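Local coordinates for protein CalU16 (Micromonospora echinospora, PDB 4FPW) that probably confers self-resistance to the enediyne calicheamicin by a self-sacrifice mechanism, at residues A[121-133]-A[162-174]. Sequence-based numbering, arbitrary orientation.
Sequences LVEVGVGWEMALD and MMRISQERGEAWA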
loop_
_atom_site.group_PDB
_atom_site.type_symbol
_atom_site.label_atom_id
_atom_site.label_comp_id
_atom_site.label_asym_id
_atom_site.label_seq_id
_atom_site.Cartn_x
_atom_site.Cartn_y
_atom_site.Cartn_z
ATOM N N LEU A 121 7.239 -5.661 8.744
ATOM C CA LEU A 121 6.681 -6.332 7.553
ATOM C C LEU A 121 5.212 -6.626 7.804
ATOM O O LEU A 121 4.333 -6.097 7.123
ATOM C CB LEU A 121 7.397 -7.645 7.218
ATOM C CG LEU A 121 8.571 -7.644 6.244
ATOM C CD1 LEU A 121 8.910 -9.081 5.901
ATOM C CD2 LEU A 121 8.286 -6.878 4.981
ATOM N N VAL A 122 4.972 -7.458 8.814
ATOM C CA VAL A 122 3.633 -7.836 9.216
ATOM C C VAL A 122 2.772 -6.577 9.284
ATOM O O VAL A 122 1.865 -6.405 8.452
ATOM C CB VAL A 122 3.642 -8.550 10.580
ATOM C CG1 VAL A 122 2.240 -9.008 10.957
ATOM C CG2 VAL A 122 4.598 -9.738 10.559
ATOM N N GLU A 123 3.115 -5.683 10.225
ATOM C CA GLU A 123 2.337 -4.472 10.552
ATOM C C GLU A 123 1.807 -3.691 9.365
ATOM O O GLU A 123 0.749 -3.058 9.433
ATOM C CB GLU A 123 3.180 -3.528 11.399
ATOM C CG GLU A 123 3.358 -4.033 12.818
ATOM C CD GLU A 123 4.332 -3.220 13.636
ATOM O OE1 GLU A 123 4.985 -2.298 13.085
ATOM O OE2 GLU A 123 4.434 -3.514 14.845
ATOM N N VAL A 124 2.548 -3.745 8.277
ATOM C CA VAL A 124 2.260 -2.959 7.106
ATOM C C VAL A 124 1.382 -3.756 6.120
ATOM O O VAL A 124 0.372 -3.242 5.619
ATOM C CB VAL A 124 3.608 -2.478 6.548
ATOM C CG1 VAL A 124 3.638 -2.445 5.049
ATOM C CG2 VAL A 124 3.948 -1.113 7.134
ATOM N N GLY A 125 1.742 -5.015 5.875
ATOM C CA GLY A 125 0.894 -5.928 5.120
ATOM C C GLY A 125 -0.527 -5.906 5.629
ATOM O O GLY A 125 -1.465 -5.705 4.860
ATOM N N VAL A 126 -0.683 -6.089 6.934
ATOM C CA VAL A 126 -1.997 -6.050 7.553
ATOM C C VAL A 126 -2.626 -4.665 7.404
ATOM O O VAL A 126 -3.782 -4.552 7.050
ATOM C CB VAL A 126 -1.934 -6.443 9.047
ATOM C CG1 VAL A 126 -3.300 -6.302 9.698
ATOM C CG2 VAL A 126 -1.418 -7.869 9.217
ATOM N N GLY A 127 -1.848 -3.613 7.647
ATOM C CA GLY A 127 -2.346 -2.256 7.599
ATOM C C GLY A 127 -2.848 -1.865 6.240
ATOM O O GLY A 127 -3.856 -1.168 6.124
ATOM N N TRP A 128 -2.156 -2.297 5.201
ATOM C CA TRP A 128 -2.657 -2.049 3.847
ATOM C C TRP A 128 -3.882 -2.875 3.516
ATOM O O TRP A 128 -4.778 -2.409 2.814
ATOM C CB TRP A 128 -1.581 -2.284 2.796
ATOM C CG TRP A 128 -0.618 -1.180 2.796
ATOM C CD1 TRP A 128 0.652 -1.216 3.255
ATOM C CD2 TRP A 128 -0.858 0.166 2.368
ATOM N NE1 TRP A 128 1.229 0.010 3.126
ATOM C CE2 TRP A 128 0.331 0.880 2.577
ATOM C CE3 TRP A 128 -1.953 0.826 1.795
ATOM C CZ2 TRP A 128 0.469 2.236 2.245
ATOM C CZ3 TRP A 128 -1.822 2.178 1.467
ATOM C CH2 TRP A 128 -0.613 2.864 1.692
ATOM N N GLU A 129 -3.926 -4.103 4.007
ATOM C CA GLU A 129 -5.065 -4.968 3.713
ATOM C C GLU A 129 -6.340 -4.371 4.266
ATOM O O GLU A 129 -7.356 -4.359 3.574
ATOM C CB GLU A 129 -4.858 -6.356 4.283
ATOM C CG GLU A 129 -4.174 -7.305 3.324
ATOM C CD GLU A 129 -4.039 -8.683 3.925
ATOM O OE1 GLU A 129 -3.093 -8.914 4.698
ATOM O OE2 GLU A 129 -4.895 -9.534 3.664
HETATM N N MSE A 130 -6.279 -3.863 5.499
HETATM C CA MSE A 130 -7.431 -3.205 6.130
HETATM C C MSE A 130 -7.850 -2.045 5.276
HETATM O O MSE A 130 -9.039 -1.833 5.016
HETATM C CB MSE A 130 -7.092 -2.641 7.505
HETATM C CG MSE A 130 -6.646 -3.690 8.525
HETATM SE SE MSE A 130 -8.085 -4.989 8.955
HETATM C CE MSE A 130 -6.807 -6.205 9.741
ATOM N N ALA A 131 -6.869 -1.278 4.824
ATOM C CA ALA A 131 -7.132 -0.105 4.006
ATOM C C ALA A 131 -7.697 -0.463 2.635
ATOM O O ALA A 131 -8.599 0.217 2.133
ATOM C CB ALA A 131 -5.864 0.717 3.841
ATOM N N LEU A 132 -7.150 -1.507 2.018
ATOM C CA LEU A 132 -7.645 -1.950 0.719
ATOM C C LEU A 132 -9.090 -2.474 0.804
ATOM O O LEU A 132 -9.807 -2.421 -0.191
ATOM C CB LEU A 132 -6.694 -2.968 0.089
ATOM C CG LEU A 132 -5.396 -2.306 -0.404
ATOM C CD1 LEU A 132 -4.342 -3.347 -0.716
ATOM C CD2 LEU A 132 -5.619 -1.397 -1.612
ATOM N N ASP A 133 -9.531 -2.923 1.985
ATOM C CA ASP A 133 -10.965 -3.213 2.198
ATOM C C ASP A 133 -11.814 -2.018 1.841
ATOM O O ASP A 133 -12.814 -2.160 1.137
ATOM C CB ASP A 133 -11.289 -3.586 3.651
ATOM C CG ASP A 133 -10.819 -4.963 4.021
ATOM O OD1 ASP A 133 -10.271 -5.683 3.156
ATOM O OD2 ASP A 133 -11.008 -5.345 5.188
HETATM N N MSE A 162 -13.080 -6.415 13.833
HETATM C CA MSE A 162 -11.904 -5.936 13.101
HETATM C C MSE A 162 -10.622 -6.458 13.701
HETATM O O MSE A 162 -9.678 -6.743 12.976
HETATM C CB MSE A 162 -11.870 -4.403 13.035
HETATM C CG MSE A 162 -13.133 -3.834 12.378
HETATM SE SE MSE A 162 -13.228 -4.407 10.481
HETATM C CE MSE A 162 -11.507 -3.559 9.987
HETATM N N MSE A 163 -10.568 -6.589 15.024
HETATM C CA MSE A 163 -9.413 -7.189 15.678
HETATM C C MSE A 163 -9.194 -8.601 15.202
HETATM O O MSE A 163 -8.045 -8.991 14.956
HETATM C CB MSE A 163 -9.580 -7.194 17.188
HETATM C CG MSE A 163 -9.102 -5.876 17.791
HETATM SE SE MSE A 163 -9.392 -5.892 19.745
HETATM C CE MSE A 163 -7.721 -6.780 20.295
ATOM N N ARG A 164 -10.279 -9.370 15.054
ATOM C CA ARG A 164 -10.194 -10.747 14.581
ATOM C C ARG A 164 -9.613 -10.796 13.177
ATOM O O ARG A 164 -8.699 -11.569 12.911
ATOM C CB ARG A 164 -11.567 -11.406 14.606
ATOM C CG ARG A 164 -11.546 -12.878 14.230
ATOM C CD ARG A 164 -12.945 -13.439 13.984
ATOM N NE ARG A 164 -13.634 -12.918 12.788
ATOM C CZ ARG A 164 -13.200 -13.021 11.526
ATOM N NH1 ARG A 164 -12.028 -13.578 11.236
ATOM N NH2 ARG A 164 -13.933 -12.531 10.531
ATOM N N ILE A 165 -10.136 -9.961 12.281
ATOM C CA ILE A 165 -9.593 -9.830 10.931
ATOM C C ILE A 165 -8.135 -9.322 10.941
ATOM O O ILE A 165 -7.338 -9.683 10.071
ATOM C CB ILE A 165 -10.470 -8.902 10.073
ATOM C CG1 ILE A 165 -11.860 -9.531 9.869
ATOM C CG2 ILE A 165 -9.813 -8.632 8.735
ATOM C CD1 ILE A 165 -12.909 -8.582 9.342
ATOM N N SER A 166 -7.777 -8.487 11.918
ATOM C CA SER A 166 -6.397 -8.004 12.040
ATOM C C SER A 166 -5.513 -9.140 12.466
ATOM O O SER A 166 -4.438 -9.350 11.923
ATOM C CB SER A 166 -6.315 -6.796 13.001
ATOM O OG SER A 166 -5.241 -6.904 13.931
ATOM N N GLN A 167 -6.005 -9.894 13.426
ATOM C CA GLN A 167 -5.254 -10.985 14.015
ATOM C C GLN A 167 -5.022 -12.191 13.088
ATOM O O GLN A 167 -3.934 -12.761 13.087
ATOM C CB GLN A 167 -5.979 -11.395 15.281
ATOM C CG GLN A 167 -5.566 -12.699 15.907
ATOM C CD GLN A 167 -6.320 -12.876 17.196
ATOM O OE1 GLN A 167 -7.527 -12.618 17.244
ATOM N NE2 GLN A 167 -5.614 -13.256 18.266
ATOM N N GLU A 168 -6.023 -12.577 12.302
ATOM C CA GLU A 168 -5.834 -13.640 11.296
ATOM C C GLU A 168 -4.853 -13.172 10.275
ATOM O O GLU A 168 -3.870 -13.855 10.013
ATOM C CB GLU A 168 -7.126 -13.998 10.575
ATOM C CG GLU A 168 -8.060 -14.824 11.419
ATOM C CD GLU A 168 -9.402 -15.058 10.755
ATOM O OE1 GLU A 168 -9.571 -14.735 9.557
ATOM O OE2 GLU A 168 -10.305 -15.557 11.458
ATOM N N ARG A 169 -5.117 -12.003 9.700
ATOM C CA ARG A 169 -4.237 -11.445 8.679
ATOM C C ARG A 169 -2.793 -11.354 9.188
ATOM O O ARG A 169 -1.861 -11.636 8.458
ATOM C CB ARG A 169 -4.756 -10.088 8.178
ATOM C CG ARG A 169 -5.973 -10.205 7.261
ATOM C CD ARG A 169 -6.470 -8.856 6.738
ATOM N NE ARG A 169 -7.644 -8.967 5.868
ATOM C CZ ARG A 169 -8.445 -7.961 5.491
ATOM N NH1 ARG A 169 -8.235 -6.711 5.897
ATOM N NH2 ARG A 169 -9.475 -8.208 4.688
ATOM N N GLY A 170 -2.605 -10.998 10.447
ATOM C CA GLY A 170 -1.268 -10.999 11.033
ATOM C C GLY A 170 -0.617 -12.371 11.055
ATOM O O GLY A 170 0.572 -12.504 10.777
ATOM N N GLU A 171 -1.390 -13.401 11.394
ATOM C CA GLU A 171 -0.882 -14.784 11.359
ATOM C C GLU A 171 -0.432 -15.198 9.946
ATOM O O GLU A 171 0.598 -15.856 9.779
ATOM C CB GLU A 171 -1.931 -15.763 11.891
ATOM C CG GLU A 171 -2.021 -15.806 13.409
ATOM C CD GLU A 171 -3.304 -16.448 13.904
ATOM O OE1 GLU A 171 -3.955 -17.187 13.126
ATOM O OE2 GLU A 171 -3.664 -16.212 15.077
ATOM N N ALA A 172 -1.187 -14.788 8.935
ATOM C CA ALA A 172 -0.822 -15.065 7.547
ATOM C C ALA A 172 0.507 -14.439 7.133
ATOM O O ALA A 172 1.367 -15.119 6.570
ATOM C CB ALA A 172 -1.927 -14.601 6.612
ATOM N N TRP A 173 0.685 -13.153 7.407
ATOM C CA TRP A 173 1.971 -12.505 7.140
ATOM C C TRP A 173 3.087 -13.057 8.054
ATOM O O TRP A 173 4.204 -13.313 7.598
ATOM C CB TRP A 173 1.847 -11.009 7.320
ATOM C CG TRP A 173 1.022 -10.336 6.291
ATOM C CD1 TRP A 173 -0.179 -9.735 6.479
ATOM C CD2 TRP A 173 1.349 -10.161 4.918
ATOM N NE1 TRP A 173 -0.621 -9.176 5.308
ATOM C CE2 TRP A 173 0.297 -9.433 4.329
ATOM C CE3 TRP A 173 2.434 -10.540 4.126
ATOM C CZ2 TRP A 173 0.292 -9.084 2.983
ATOM C CZ3 TRP A 173 2.434 -10.185 2.799
ATOM C CH2 TRP A 173 1.359 -9.467 2.233
ATOM N N ALA A 174 2.780 -13.259 9.333
ATOM C CA ALA A 174 3.760 -13.814 10.268
ATOM C C ALA A 174 4.275 -15.163 9.790
ATOM O O ALA A 174 5.479 -15.426 9.853
ATOM C CB ALA A 174 3.171 -13.942 11.658
#
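Two helices, the long helix 118-138 and the C-terminal one (161-177), cross at a wide slant, and W173 and R169 of the second drop into holes of the first between V122 and D133. Their axes close to 8.9 Å, with 132° between their N-to-C directions. G125 makes room for the indole: its CA lies over one face, 3.9 Å from the centroid of the W173 five-membered ring, in a CH-pi contact. At the ring edge, W173 NE1 donates to E129 OE1 at 2.6 Å; the bond is bent to 140° at the hydrogen, and the carboxylate stands nearly upright to the ring, 80° between planes. The other oxygen of E129, OE2, lies 3.6 Å from R169 NE, well off the guanidinium plane, a purely charge-to-charge pairing, and also forms a salt bridge with R8 of strand 7-15. In this Bet v 1-like fold the long helix packs on the antiparallel sheet, L121 and L132 resting on strand 20-29, and the C-terminal helix packs against the long one, W173 also reaching I23 and L10 of the sheet. Extended from CG to NE, R169 delivers its guanidinium end-on to D133: NH2 reaches OD1 at 3.1 Å through the syn lone pair, while NH1 approaches OD2 at 3.2 Å from above the carboxylate plane. I165 CG2 covers one face of that guanidinium. Apolar knobs fill the rest: V126 CG2 sits 3.5 Å from W173 CD1, and selenomethionine M130, bent at chi2, brings SE to 3.8 Å from M162 CE.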